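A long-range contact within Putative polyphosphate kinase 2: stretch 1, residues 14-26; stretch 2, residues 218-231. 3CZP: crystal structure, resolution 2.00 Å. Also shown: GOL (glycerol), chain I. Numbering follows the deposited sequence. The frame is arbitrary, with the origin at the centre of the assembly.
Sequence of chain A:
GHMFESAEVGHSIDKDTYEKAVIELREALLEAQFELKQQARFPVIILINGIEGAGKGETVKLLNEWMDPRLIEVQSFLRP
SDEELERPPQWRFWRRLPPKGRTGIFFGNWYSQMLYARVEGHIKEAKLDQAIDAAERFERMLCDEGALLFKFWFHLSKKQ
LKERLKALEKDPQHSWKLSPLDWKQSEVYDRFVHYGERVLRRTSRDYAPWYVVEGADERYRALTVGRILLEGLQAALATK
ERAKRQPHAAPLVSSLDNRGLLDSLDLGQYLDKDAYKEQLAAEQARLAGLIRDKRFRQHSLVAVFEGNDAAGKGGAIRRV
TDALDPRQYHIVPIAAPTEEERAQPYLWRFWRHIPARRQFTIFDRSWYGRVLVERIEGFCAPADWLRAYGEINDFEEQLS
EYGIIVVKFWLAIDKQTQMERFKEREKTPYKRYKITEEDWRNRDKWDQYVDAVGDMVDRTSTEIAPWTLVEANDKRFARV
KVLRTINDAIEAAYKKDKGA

Stretch 1 (14-26) DKDTYEKAVIELR
Stretch 2, residues 218-231: ERYRALTVGRILLE

Two helices, 15-26 and 218-231, run side by side in nearly the same direction: their axes cross at 24° and approach to 10.2 Å. Backbone phi/psi values lie near -62/-45 throughout both. The register is set by CA-CA distances of 6.4 Å for Tyr18-Arg219, 7.2 Å for Val22-Leu223 and 7.2 Å for Leu25-Arg227. No hydrogen bond crosses between the stretches; the 560 Å² they bury comes from van der Waals packing, mostly of side chains.

Asp14 (phi/psi -70/153, chi1 p) caps the first helix: Thr17 N donates to Asp14 OD2 at 2.9 Å and 171°, and Thr17 OG1 donates to Asp14 OD1 at a very short 2.5 Å. Lys15 CA (chi1 t) lies over one face of the Arg219 guanidinium, 3.6 Å from Arg219 NE. Tyr18 (chi1 t, chi2 76°) points toward the second helix. Arg219, its chi1 to chi3 m, t, t, covers one ring face; Arg219 CG lies 3.8 Å from the Tyr18 ring centroid and 14° off the normal, a CH-pi contact, while Leu223 CB meets the ring edge, 4.2 Å from Tyr18 CD1.

Leu223 (chi1 t, chi2 p) is a knob among Tyr18, Ala21, Val22 and Leu25. Leu223 CD2 lies 3.8 Å from Ala21 CB, and Leu223 CD1 lies 3.9 Å from Val22 CG2. Leu25 (t, p) reciprocates, sitting among Leu223, Gly226, Arg227 and Leu230: Leu25 CD2 is 3.5 Å from Leu223 CD1, and Leu25 CD1 is 4.0 Å from Leu230 CD2 (Leu230 t, p). Gly226 leaves room for this knob, since an ideal CB there would fall 2.9 Å from Leu25 CD2, a clash.

Glycerol, probably from the crystallisation liquor, links the helices: Arg227 NE (chi1 m) donates to GOL O2 at a very short 2.4 Å, and GOL O1 lies 2.7 Å from Ala21 O and 3.0 Å from Glu24 OE1.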

# COMPACT_ATOMS: atom_id res chain seq x y z
N ASP A 14 39.17 -21.67 -6.04
CA ASP A 14 40.37 -21.08 -5.41
C ASP A 14 40.27 -19.56 -5.35
O ASP A 14 39.60 -18.94 -6.17
CB ASP A 14 41.67 -21.54 -6.12
CG ASP A 14 41.93 -20.78 -7.38
OD1 ASP A 14 41.58 -21.28 -8.48
OD2 ASP A 14 42.44 -19.66 -7.28
N LYS A 15 40.95 -18.99 -4.37
CA LYS A 15 40.90 -17.54 -4.14
C LYS A 15 41.21 -16.66 -5.37
O LYS A 15 40.55 -15.69 -5.62
CB LYS A 15 41.80 -17.18 -2.96
CG LYS A 15 41.85 -15.70 -2.67
CD LYS A 15 42.84 -15.35 -1.52
CE LYS A 15 43.50 -13.94 -1.74
NZ LYS A 15 44.78 -13.94 -2.62
N ASP A 16 42.24 -17.00 -6.13
CA ASP A 16 42.68 -16.17 -7.24
C ASP A 16 41.72 -16.25 -8.45
O ASP A 16 41.43 -15.24 -9.07
CB ASP A 16 44.09 -16.52 -7.57
CG ASP A 16 45.02 -16.30 -6.38
OD1 ASP A 16 45.35 -15.12 -6.11
OD2 ASP A 16 45.38 -17.28 -5.69
N THR A 17 41.24 -17.44 -8.78
CA THR A 17 40.26 -17.62 -9.85
C THR A 17 38.96 -16.86 -9.48
O THR A 17 38.34 -16.23 -10.34
CB THR A 17 39.94 -19.17 -10.02
OG1 THR A 17 41.09 -19.87 -10.46
CG2 THR A 17 38.78 -19.47 -10.99
N TYR A 18 38.54 -16.97 -8.22
CA TYR A 18 37.37 -16.30 -7.68
C TYR A 18 37.47 -14.77 -7.80
O TYR A 18 36.55 -14.13 -8.30
CB TYR A 18 37.21 -16.66 -6.19
CG TYR A 18 36.12 -15.91 -5.42
CD1 TYR A 18 34.76 -16.24 -5.56
CD2 TYR A 18 36.46 -14.90 -4.54
CE1 TYR A 18 33.75 -15.57 -4.81
CE2 TYR A 18 35.48 -14.19 -3.80
CZ TYR A 18 34.15 -14.56 -3.92
OH TYR A 18 33.21 -13.87 -3.21
N GLU A 19 38.56 -14.21 -7.30
CA GLU A 19 38.69 -12.77 -7.26
C GLU A 19 38.68 -12.20 -8.67
O GLU A 19 38.05 -11.16 -8.89
CB GLU A 19 39.95 -12.37 -6.52
CG GLU A 19 39.85 -12.63 -5.03
CD GLU A 19 41.11 -12.26 -4.27
OE1 GLU A 19 42.18 -11.96 -4.91
OE2 GLU A 19 41.04 -12.29 -3.02
N LYS A 20 39.43 -12.83 -9.59
CA LYS A 20 39.39 -12.44 -11.01
C LYS A 20 37.94 -12.45 -11.61
O LYS A 20 37.50 -11.50 -12.26
CB LYS A 20 40.29 -13.36 -11.81
CG LYS A 20 40.23 -13.12 -13.29
CD LYS A 20 41.32 -13.77 -14.06
CE LYS A 20 40.84 -14.06 -15.48
NZ LYS A 20 41.90 -14.61 -16.34
N ALA A 21 37.24 -13.54 -11.39
CA ALA A 21 35.88 -13.69 -11.92
C ALA A 21 34.90 -12.64 -11.33
O ALA A 21 34.07 -12.04 -12.05
CB ALA A 21 35.41 -15.10 -11.68
N VAL A 22 35.02 -12.41 -10.03
CA VAL A 22 34.17 -11.44 -9.36
C VAL A 22 34.28 -10.02 -9.91
O VAL A 22 33.30 -9.33 -9.91
CB VAL A 22 34.42 -11.43 -7.83
CG1 VAL A 22 33.74 -10.25 -7.16
CG2 VAL A 22 33.95 -12.69 -7.27
N ILE A 23 35.46 -9.59 -10.34
CA ILE A 23 35.64 -8.24 -10.83
C ILE A 23 34.75 -8.04 -12.03
O ILE A 23 34.05 -7.05 -12.13
CB ILE A 23 37.14 -7.92 -11.24
CG1 ILE A 23 38.07 -7.96 -10.03
CG2 ILE A 23 37.26 -6.55 -11.94
CD1 ILE A 23 39.55 -7.89 -10.42
N GLU A 24 34.77 -9.03 -12.93
CA GLU A 24 33.98 -9.00 -14.15
C GLU A 24 32.49 -9.17 -13.83
O GLU A 24 31.68 -8.45 -14.38
CB GLU A 24 34.47 -10.13 -15.05
CG GLU A 24 33.95 -10.22 -16.48
CD GLU A 24 34.76 -11.31 -17.26
OE1 GLU A 24 34.63 -12.51 -16.91
OE2 GLU A 24 35.58 -10.97 -18.16
N LEU A 25 32.17 -10.11 -12.94
CA LEU A 25 30.83 -10.53 -12.64
C LEU A 25 30.09 -9.38 -12.03
O LEU A 25 28.96 -9.14 -12.39
CB LEU A 25 30.80 -11.72 -11.65
CG LEU A 25 29.39 -12.22 -11.18
CD1 LEU A 25 28.52 -12.61 -12.34
CD2 LEU A 25 29.54 -13.40 -10.25
N ARG A 26 30.70 -8.67 -11.09
CA ARG A 26 30.01 -7.58 -10.43
C ARG A 26 29.74 -6.42 -11.39
O ARG A 26 28.63 -5.84 -11.41
CB ARG A 26 30.69 -7.20 -9.10
CG ARG A 26 31.93 -6.48 -9.16
CD ARG A 26 32.62 -6.48 -7.75
NE ARG A 26 31.94 -5.73 -6.72
CZ ARG A 26 32.37 -5.64 -5.47
NH1 ARG A 26 31.70 -4.93 -4.61
NH2 ARG A 26 33.51 -6.22 -5.08
N GLU A 218 32.52 -21.00 0.39
CA GLU A 218 32.02 -19.62 0.28
C GLU A 218 32.23 -19.08 -1.14
O GLU A 218 31.32 -18.50 -1.75
CB GLU A 218 32.79 -18.70 1.21
CG GLU A 218 32.47 -18.69 2.65
CD GLU A 218 33.36 -17.65 3.39
OE1 GLU A 218 34.60 -17.59 3.15
OE2 GLU A 218 32.82 -16.85 4.18
N ARG A 219 33.44 -19.26 -1.65
CA ARG A 219 33.78 -18.81 -3.01
C ARG A 219 32.95 -19.48 -4.09
O ARG A 219 32.34 -18.83 -4.91
CB ARG A 219 35.26 -19.03 -3.29
CG ARG A 219 36.12 -18.16 -2.43
CD ARG A 219 37.52 -18.24 -2.76
NE ARG A 219 38.23 -17.61 -1.66
CZ ARG A 219 38.89 -18.25 -0.70
NH1 ARG A 219 39.49 -17.52 0.24
NH2 ARG A 219 39.00 -19.58 -0.67
N TYR A 220 32.89 -20.80 -4.08
CA TYR A 220 32.05 -21.49 -5.05
C TYR A 220 30.55 -21.10 -4.97
O TYR A 220 29.91 -20.94 -6.00
CB TYR A 220 32.15 -22.99 -4.83
CG TYR A 220 31.15 -23.77 -5.63
CD1 TYR A 220 31.40 -24.08 -6.95
CD2 TYR A 220 29.96 -24.17 -5.07
CE1 TYR A 220 30.50 -24.78 -7.70
CE2 TYR A 220 29.03 -24.87 -5.82
CZ TYR A 220 29.33 -25.21 -7.13
OH TYR A 220 28.39 -25.89 -7.88
N ARG A 221 30.00 -21.03 -3.77
CA ARG A 221 28.58 -20.81 -3.60
C ARG A 221 28.16 -19.41 -4.08
O ARG A 221 27.15 -19.27 -4.78
CB ARG A 221 28.14 -21.09 -2.15
CG ARG A 221 28.44 -19.98 -1.15
CD ARG A 221 28.15 -20.45 0.28
NE ARG A 221 28.51 -19.44 1.25
CZ ARG A 221 28.79 -19.66 2.54
NH1 ARG A 221 28.76 -20.88 3.06
NH2 ARG A 221 29.06 -18.63 3.35
N ALA A 222 28.94 -18.37 -3.75
CA ALA A 222 28.61 -17.01 -4.16
C ALA A 222 28.76 -16.79 -5.63
O ALA A 222 27.89 -16.20 -6.25
CB ALA A 222 29.44 -15.97 -3.43
N LEU A 223 29.90 -17.20 -6.17
CA LEU A 223 30.14 -17.10 -7.58
C LEU A 223 29.13 -17.86 -8.42
O LEU A 223 28.75 -17.40 -9.48
CB LEU A 223 31.57 -17.56 -7.92
CG LEU A 223 32.18 -17.02 -9.22
CD1 LEU A 223 32.16 -15.53 -9.30
CD2 LEU A 223 33.62 -17.53 -9.41
N THR A 224 28.78 -19.07 -7.97
CA THR A 224 27.82 -19.92 -8.70
C THR A 224 26.42 -19.28 -8.83
O THR A 224 25.86 -19.13 -9.95
CB THR A 224 27.79 -21.35 -8.14
OG1 THR A 224 29.08 -21.92 -8.32
CG2 THR A 224 26.72 -22.23 -8.85
N VAL A 225 25.91 -18.82 -7.71
CA VAL A 225 24.63 -18.06 -7.64
C VAL A 225 24.67 -16.79 -8.50
O VAL A 225 23.74 -16.51 -9.28
CB VAL A 225 24.28 -17.67 -6.17
CG1 VAL A 225 23.10 -16.60 -6.10
CG2 VAL A 225 23.94 -18.89 -5.32
N GLY A 226 25.76 -16.01 -8.37
CA GLY A 226 25.91 -14.77 -9.16
C GLY A 226 25.96 -15.01 -10.65
O GLY A 226 25.38 -14.25 -11.43
N ARG A 227 26.66 -16.07 -11.06
CA ARG A 227 26.72 -16.49 -12.47
C ARG A 227 25.35 -16.90 -12.98
O ARG A 227 24.97 -16.57 -14.10
CB ARG A 227 27.68 -17.67 -12.63
CG ARG A 227 29.15 -17.27 -12.52
CD ARG A 227 30.03 -18.50 -12.51
NE ARG A 227 31.36 -18.12 -12.89
CZ ARG A 227 32.44 -18.85 -12.65
NH1 ARG A 227 32.33 -20.01 -12.03
NH2 ARG A 227 33.61 -18.40 -13.04
N ILE A 228 24.63 -17.67 -12.16
CA ILE A 228 23.27 -18.11 -12.54
C ILE A 228 22.34 -16.89 -12.73
O ILE A 228 21.58 -16.80 -13.71
CB ILE A 228 22.70 -19.14 -11.54
CG1 ILE A 228 23.46 -20.49 -11.65
CG2 ILE A 228 21.17 -19.38 -11.75
CD1 ILE A 228 23.28 -21.40 -10.36
N LEU A 229 22.38 -15.96 -11.77
CA LEU A 229 21.62 -14.73 -11.86
C LEU A 229 21.96 -13.91 -13.14
O LEU A 229 21.05 -13.45 -13.84
CB LEU A 229 21.89 -13.86 -10.65
CG LEU A 229 21.24 -14.22 -9.32
CD1 LEU A 229 21.69 -13.11 -8.35
CD2 LEU A 229 19.67 -14.33 -9.39
N LEU A 230 23.26 -13.71 -13.41
CA LEU A 230 23.66 -12.96 -14.59
C LEU A 230 23.15 -13.58 -15.85
O LEU A 230 22.60 -12.91 -16.71
CB LEU A 230 25.21 -12.78 -14.68
CG LEU A 230 25.67 -11.95 -15.86
CD1 LEU A 230 25.29 -10.45 -15.66
CD2 LEU A 230 27.19 -12.19 -16.09
N GLU A 231 23.34 -14.89 -15.97
CA GLU A 231 22.92 -15.61 -17.17
C GLU A 231 21.44 -15.47 -17.40
O GLU A 231 21.00 -15.17 -18.53
CB GLU A 231 23.27 -17.09 -17.04
CG GLU A 231 23.11 -17.87 -18.31
CD GLU A 231 23.64 -19.31 -18.18
OE1 GLU A 231 24.47 -19.61 -17.26
OE2 GLU A 231 23.24 -20.15 -19.03
C1 GOL I . 32.80 -14.37 -15.00
O1 GOL I . 33.25 -13.18 -14.36
C2 GOL I . 31.51 -14.90 -14.33
O2 GOL I . 32.00 -15.85 -13.45
C3 GOL I . 30.37 -15.55 -15.17
O3 GOL I . 29.85 -14.83 -16.26